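Local structure of allantoicase (1O59) at residues 128-133 and 141-146; 244-249 and 339-344. The protein catalyses the hydrolysis of allantoate to (S)-ureidoglycolate and urea, a step of allantoin degradation that lets yeast use purines as secondary nitrogen sources. All coordinates share one frame; numbering follows the deposited sequence.

Contact 1 of 2, residues 128-133 and 141-146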
loop_
_atom_site.group_PDB
_atom_site.type_symbol
_atom_site.label_atom_id
_atom_site.label_comp_id
_atom_site.label_asym_id
_atom_site.label_seq_id
_atom_site.Cartn_x
_atom_site.Cartn_y
_atom_site.Cartn_z
ATOM N N GLU A 128 6.723 -7.285 15.717
ATOM C CA GLU A 128 7.936 -8.048 15.402
ATOM C C GLU A 128 7.893 -8.449 13.944
ATOM O O GLU A 128 6.829 -8.393 13.292
ATOM C CB GLU A 128 8.012 -9.291 16.257
ATOM C CG GLU A 128 7.791 -9.024 17.744
ATOM C CD GLU A 128 8.058 -10.233 18.637
ATOM O OE1 GLU A 128 8.128 -11.368 18.139
ATOM O OE2 GLU A 128 8.177 -10.049 19.867
ATOM N N ALA A 129 9.061 -8.816 13.420
ATOM C CA ALA A 129 9.174 -9.248 12.027
ATOM C C ALA A 129 10.174 -10.367 11.881
ATOM O O ALA A 129 11.026 -10.574 12.726
ATOM C CB ALA A 129 9.555 -8.081 11.128
ATOM N N LEU A 130 10.037 -11.118 10.802
ATOM C CA LEU A 130 11.088 -12.043 10.408
ATOM C C LEU A 130 11.305 -12.165 8.893
ATOM O O LEU A 130 10.479 -11.760 8.066
ATOM C CB LEU A 130 10.889 -13.422 11.072
ATOM C CG LEU A 130 9.849 -14.488 10.675
ATOM C CD1 LEU A 130 10.037 -15.073 9.246
ATOM C CD2 LEU A 130 9.935 -15.614 11.715
ATOM N N TYR A 131 12.450 -12.739 8.574
ATOM C CA TYR A 131 12.871 -12.984 7.223
ATOM C C TYR A 131 12.885 -14.490 6.958
ATOM O O TYR A 131 13.685 -15.225 7.541
ATOM C CB TYR A 131 14.273 -12.428 6.995
ATOM C CG TYR A 131 14.686 -12.588 5.577
ATOM C CD1 TYR A 131 14.154 -11.763 4.610
ATOM C CD2 TYR A 131 15.576 -13.582 5.185
ATOM C CE1 TYR A 131 14.491 -11.900 3.288
ATOM C CE2 TYR A 131 15.932 -13.724 3.851
ATOM C CZ TYR A 131 15.372 -12.873 2.909
ATOM O OH TYR A 131 15.681 -12.945 1.579
ATOM N N ASP A 132 12.001 -14.929 6.064
ATOM C CA ASP A 132 11.907 -16.327 5.675
ATOM C C ASP A 132 12.086 -16.491 4.170
ATOM O O ASP A 132 11.581 -15.709 3.378
ATOM C CB ASP A 132 10.576 -16.884 6.131
ATOM C CG ASP A 132 10.333 -18.274 5.648
ATOM O OD1 ASP A 132 11.206 -19.143 5.844
ATOM O OD2 ASP A 132 9.271 -18.579 5.058
ATOM N N GLU A 133 12.839 -17.514 3.791
ATOM C CA GLU A 133 13.190 -17.766 2.396
ATOM C C GLU A 133 12.212 -18.749 1.742
ATOM O O GLU A 133 11.356 -18.332 0.966
ATOM C CB GLU A 133 14.623 -18.283 2.333
ATOM C CG GLU A 133 15.682 -17.246 2.704
ATOM C CD GLU A 133 16.658 -16.990 1.561
ATOM O OE1 GLU A 133 16.330 -16.211 0.630
ATOM O OE2 GLU A 133 17.761 -17.592 1.598
ATOM N N GLU A 141 4.291 -18.761 15.818
ATOM C CA GLU A 141 4.491 -17.647 16.740
ATOM C C GLU A 141 5.858 -17.662 17.457
ATOM O O GLU A 141 6.448 -16.607 17.653
ATOM C CB GLU A 141 3.351 -17.646 17.754
ATOM C CG GLU A 141 3.228 -16.394 18.583
ATOM C CD GLU A 141 4.217 -16.312 19.724
ATOM O OE1 GLU A 141 4.598 -17.371 20.338
ATOM O OE2 GLU A 141 4.606 -15.145 19.984
ATOM N N ASP A 142 6.356 -18.836 17.845
ATOM C CA ASP A 142 7.552 -18.901 18.693
ATOM C C ASP A 142 8.844 -19.192 17.923
ATOM O O ASP A 142 9.807 -19.683 18.474
ATOM C CB ASP A 142 7.355 -19.900 19.836
ATOM C CG ASP A 142 7.363 -21.348 19.365
ATOM O OD1 ASP A 142 7.235 -21.578 18.137
ATOM O OD2 ASP A 142 7.490 -22.318 20.166
ATOM N N ASP A 143 8.850 -18.830 16.649
ATOM C CA ASP A 143 9.991 -18.999 15.732
ATOM C C ASP A 143 11.143 -18.115 16.212
ATOM O O ASP A 143 10.953 -16.945 16.557
ATOM C CB ASP A 143 9.502 -18.576 14.345
ATOM C CG ASP A 143 10.471 -18.850 13.242
ATOM O OD1 ASP A 143 11.615 -18.356 13.252
ATOM O OD2 ASP A 143 10.107 -19.495 12.249
ATOM N N SER A 144 12.339 -18.667 16.236
ATOM C CA SER A 144 13.443 -17.950 16.806
ATOM C C SER A 144 13.832 -16.732 16.009
ATOM O O SER A 144 14.592 -15.902 16.483
ATOM C CB SER A 144 14.633 -18.875 16.945
ATOM O OG SER A 144 14.950 -19.495 15.713
ATOM N N ARG A 145 13.310 -16.607 14.796
ATOM C CA ARG A 145 13.722 -15.515 13.915
ATOM C C ARG A 145 12.921 -14.249 14.104
ATOM O O ARG A 145 13.231 -13.238 13.476
ATOM C CB ARG A 145 13.652 -15.949 12.457
ATOM C CG ARG A 145 14.626 -17.066 12.127
ATOM C CD ARG A 145 14.395 -17.738 10.788
ATOM N NE ARG A 145 13.058 -18.321 10.715
ATOM C CZ ARG A 145 12.479 -18.704 9.600
ATOM N NH1 ARG A 145 13.108 -18.589 8.441
ATOM N NH2 ARG A 145 11.257 -19.202 9.639
ATOM N N TRP A 146 11.894 -14.292 14.951
ATOM C CA TRP A 146 11.152 -13.076 15.288
ATOM C C TRP A 146 12.022 -12.011 15.979
ATOM O O TRP A 146 12.702 -12.272 16.973
ATOM C CB TRP A 146 9.926 -13.383 16.146
ATOM C CG TRP A 146 8.835 -14.070 15.410
ATOM C CD1 TRP A 146 8.354 -15.343 15.628
ATOM C CD2 TRP A 146 8.079 -13.542 14.316
ATOM N NE1 TRP A 146 7.336 -15.616 14.747
ATOM C CE2 TRP A 146 7.145 -14.531 13.931
ATOM C CE3 TRP A 146 8.089 -12.329 13.620
ATOM C CZ2 TRP A 146 6.243 -14.340 12.877
ATOM C CZ3 TRP A 146 7.189 -12.141 12.586
ATOM C CH2 TRP A 146 6.282 -13.142 12.220
HETATM O O HOH W 1 14.750 -13.016 10.773
#

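Contact 2 of 2, residues 244-249 and 339-344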
loop_
_atom_site.group_PDB
_atom_site.type_symbol
_atom_site.label_atom_id
_atom_site.label_comp_id
_atom_site.label_asym_id
_atom_site.label_seq_id
_atom_site.Cartn_x
_atom_site.Cartn_y
_atom_site.Cartn_z
ATOM N N ASP A 244 -10.927 -0.358 -6.679
ATOM C CA ASP A 244 -9.503 -0.676 -6.538
ATOM C C ASP A 244 -8.598 -0.127 -7.628
ATOM O O ASP A 244 -7.539 -0.645 -7.890
ATOM C CB ASP A 244 -9.273 -2.176 -6.336
ATOM C CG ASP A 244 -9.921 -3.044 -7.408
ATOM O OD1 ASP A 244 -9.754 -2.742 -8.594
ATOM O OD2 ASP A 244 -10.605 -4.072 -7.129
ATOM N N GLY A 245 -9.012 0.966 -8.235
ATOM C CA GLY A 245 -8.149 1.740 -9.095
ATOM C C GLY A 245 -7.986 3.141 -8.544
ATOM O O GLY A 245 -8.081 3.360 -7.341
ATOM N N TRP A 246 -7.720 4.072 -9.454
ATOM C CA TRP A 246 -7.544 5.473 -9.161
ATOM C C TRP A 246 -8.587 6.214 -9.959
ATOM O O TRP A 246 -8.712 6.033 -11.156
ATOM C CB TRP A 246 -6.155 5.919 -9.580
ATOM C CG TRP A 246 -5.947 7.404 -9.475
ATOM C CD1 TRP A 246 -6.215 8.214 -8.402
ATOM C CD2 TRP A 246 -5.456 8.257 -10.499
ATOM N NE1 TRP A 246 -5.897 9.517 -8.699
ATOM C CE2 TRP A 246 -5.446 9.574 -9.984
ATOM C CE3 TRP A 246 -5.036 8.045 -11.813
ATOM C CZ2 TRP A 246 -5.004 10.650 -10.717
ATOM C CZ3 TRP A 246 -4.590 9.114 -12.540
ATOM C CH2 TRP A 246 -4.567 10.399 -11.994
ATOM N N GLU A 247 -9.377 7.014 -9.271
ATOM C CA GLU A 247 -10.443 7.742 -9.913
ATOM C C GLU A 247 -10.549 9.133 -9.330
ATOM O O GLU A 247 -10.414 9.338 -8.110
ATOM C CB GLU A 247 -11.769 7.033 -9.729
ATOM C CG GLU A 247 -12.850 7.580 -10.641
ATOM C CD GLU A 247 -14.156 7.879 -9.922
ATOM O OE1 GLU A 247 -14.200 8.796 -9.041
ATOM O OE2 GLU A 247 -15.133 7.172 -10.243
ATOM N N THR A 248 -10.795 10.081 -10.221
ATOM C CA THR A 248 -10.939 11.467 -9.847
ATOM C C THR A 248 -12.345 11.942 -10.137
ATOM O O THR A 248 -13.088 11.295 -10.841
ATOM C CB THR A 248 -9.902 12.310 -10.586
ATOM O OG1 THR A 248 -10.135 12.223 -12.000
ATOM C CG2 THR A 248 -8.499 11.735 -10.365
ATOM N N LYS A 249 -12.674 13.080 -9.550
ATOM C CA LYS A 249 -13.966 13.713 -9.674
ATOM C C LYS A 249 -14.244 14.177 -11.091
ATOM O O LYS A 249 -13.317 14.443 -11.871
ATOM C CB LYS A 249 -14.024 14.943 -8.758
ATOM C CG LYS A 249 -14.207 14.607 -7.288
ATOM C CD LYS A 249 -13.483 15.614 -6.315
ATOM C CE LYS A 249 -12.603 14.852 -5.204
ATOM N NZ LYS A 249 -11.810 15.776 -4.267
ATOM N N LEU A 339 1.510 10.178 -15.216
ATOM C CA LEU A 339 0.359 9.774 -16.006
ATOM C C LEU A 339 -0.625 10.910 -15.877
ATOM O O LEU A 339 -0.885 11.365 -14.785
ATOM C CB LEU A 339 -0.242 8.459 -15.474
ATOM C CG LEU A 339 -1.682 8.135 -15.924
ATOM C CD1 LEU A 339 -1.776 7.882 -17.452
ATOM C CD2 LEU A 339 -2.239 6.926 -15.120
ATOM N N THR A 340 -1.138 11.378 -17.001
ATOM C CA THR A 340 -2.026 12.515 -17.039
ATOM C C THR A 340 -3.279 11.984 -17.684
ATOM O O THR A 340 -3.202 11.305 -18.726
ATOM C CB THR A 340 -1.428 13.669 -17.870
ATOM O OG1 THR A 340 -0.197 14.167 -17.280
ATOM C CG2 THR A 340 -2.354 14.890 -17.880
ATOM N N ILE A 341 -4.414 12.218 -17.025
ATOM C CA ILE A 341 -5.726 11.801 -17.540
ATOM C C ILE A 341 -6.522 13.068 -17.827
ATOM O O ILE A 341 -6.401 14.070 -17.092
ATOM C CB ILE A 341 -6.469 10.833 -16.576
ATOM C CG1 ILE A 341 -6.833 11.478 -15.227
ATOM C CG2 ILE A 341 -5.630 9.574 -16.331
ATOM C CD1 ILE A 341 -7.531 10.517 -14.268
ATOM N N ILE A 342 -7.274 13.046 -18.922
ATOM C CA ILE A 342 -7.843 14.261 -19.457
ATOM C C ILE A 342 -9.308 14.029 -19.742
ATOM O O ILE A 342 -9.644 13.069 -20.415
ATOM C CB ILE A 342 -7.115 14.671 -20.738
ATOM C CG1 ILE A 342 -5.680 15.035 -20.431
ATOM C CG2 ILE A 342 -7.765 15.862 -21.370
ATOM C CD1 ILE A 342 -4.751 14.694 -21.554
ATOM N N PRO A 343 -10.178 14.914 -19.253
ATOM C CA PRO A 343 -9.886 15.898 -18.194
ATOM C C PRO A 343 -9.836 15.310 -16.756
ATOM O O PRO A 343 -9.353 15.946 -15.823
ATOM C CB PRO A 343 -11.065 16.862 -18.320
ATOM C CG PRO A 343 -12.213 15.959 -18.740
ATOM C CD PRO A 343 -11.616 14.870 -19.597
ATOM N N ASP A 344 -10.333 14.086 -16.615
ATOM C CA ASP A 344 -10.494 13.389 -15.341
ATOM C C ASP A 344 -10.944 11.959 -15.676
ATOM O O ASP A 344 -11.047 11.575 -16.864
ATOM C CB ASP A 344 -11.544 14.094 -14.460
ATOM C CG ASP A 344 -12.834 14.462 -15.218
ATOM O OD1 ASP A 344 -13.538 13.548 -15.687
ATOM O OD2 ASP A 344 -13.257 15.647 -15.337
#

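Contact 1 of 2, residues 128-133 and 141-146
Leu130 puts CD2 over one face of the Trp146 indole, a CH-pi contact 3.8 Å from the centroid of the five-membered ring and 14° off its normal, while Ala129 N lies in the ring plane at the edge. The other flat group, the Arg145 guanidinium, has Leu130 CD1 over one face and Asp132 OD1 and Asp143 CG at its edges. Leu130 CG, the branch point serving both, lies between the backbone N and the carbonyl carbon (chi1 75°). Both groups belong to the connection between the antiparallel strands 124-130 and 147-154, where a type I turn runs from Asp143 to Trp146. Arg145 grips Asp143 side-on, NE to OD1 and NH2 to OD2, both 2.9 Å and nearly straight. NH1 makes a longer salt bridge, 3.3 Å to Asp132 OD1, with carboxylate and guanidinium planes 81° apart. An alanine in place of Arg145 would probably leave the Asp132 and Asp143 carboxylates without their shared positive mate and uncover Leu130 CD1. Trp146 NE1 bonds to Val140 O, in the same loop, and Lys178 makes a cation-pi contact with the indole. Asp143 OD1 is held twice: its syn lone pair takes Arg145 NE, and its anti lone pair closes an Asx turn with Arg145 N at 2.9 Å.

Contact 2 of 2, residues 244-249 and 339-344
Between the two beta sheets of the second allantoicase repeat, Trp246, on strand 246-247, meets side chains at the end of strand 336-342, and the loop residues Thr248 and Lys249 that follow meet Asp344. Trp246 and Ile341 reach toward each other tip to tip: Ile341 CD1 lies 3.7 Å from Trp246 CZ3 and equally near CH2, at the six-membered end of the indole. Ile341 CG1 sits between its backbone N and carbonyl carbon (chi1 64°), and the extended chi2 then carries CD1 out toward the tryptophan. Leu339 CD2 adds a looser touch, 4.1 Å from Trp246 CZ3. Trp246 itself pairs through its backbone with Val347 in one antiparallel sheet, whereas Leu339 pairs with Ala260 in the other, making this packing of sheet on sheet, as in a beta sandwich. Thr248 CG2 lies over one face of the indole, 3.3 Å above its plane and offset toward the rim. Beyond the apolar part, Thr248 OG1 comes 3.4 Å from Asp344 CB. Thr248 OG1 bonds to Asp258 OD2 and Gly345 N, Asp344 OD2 to Ser251 OG and Trp246 NE1 to Asp224 O. Asp344, which follows the cis-proline Pro343, brings CB to 3.2 Å from Lys249 O.

The two contacts sit in different allantoicase repeats, on opposite sides of the chain's centre, with their own centres about 40 Å apart and their nearest atoms about 26 Å apart. Each uses a strand of a five-stranded antiparallel sheet of order 1-2-5-3-4, but at different positions: 124-130 lies next to an edge strand, 336-342 in the middle. Contact 1 is local and partly buried: a strand end meets the loop leading to strand 147-154, at one edge of the sheet, and charged groups and an ordered water between Tyr131 N and Arg145 O join the apolar packing. Contact 2 is buried and brings together segments 90 residues apart from two different sheets, by side-chain packing without salt bridges between them; the polar ends of Trp246, Thr248 and Asp344 bond to residues outside the two segments.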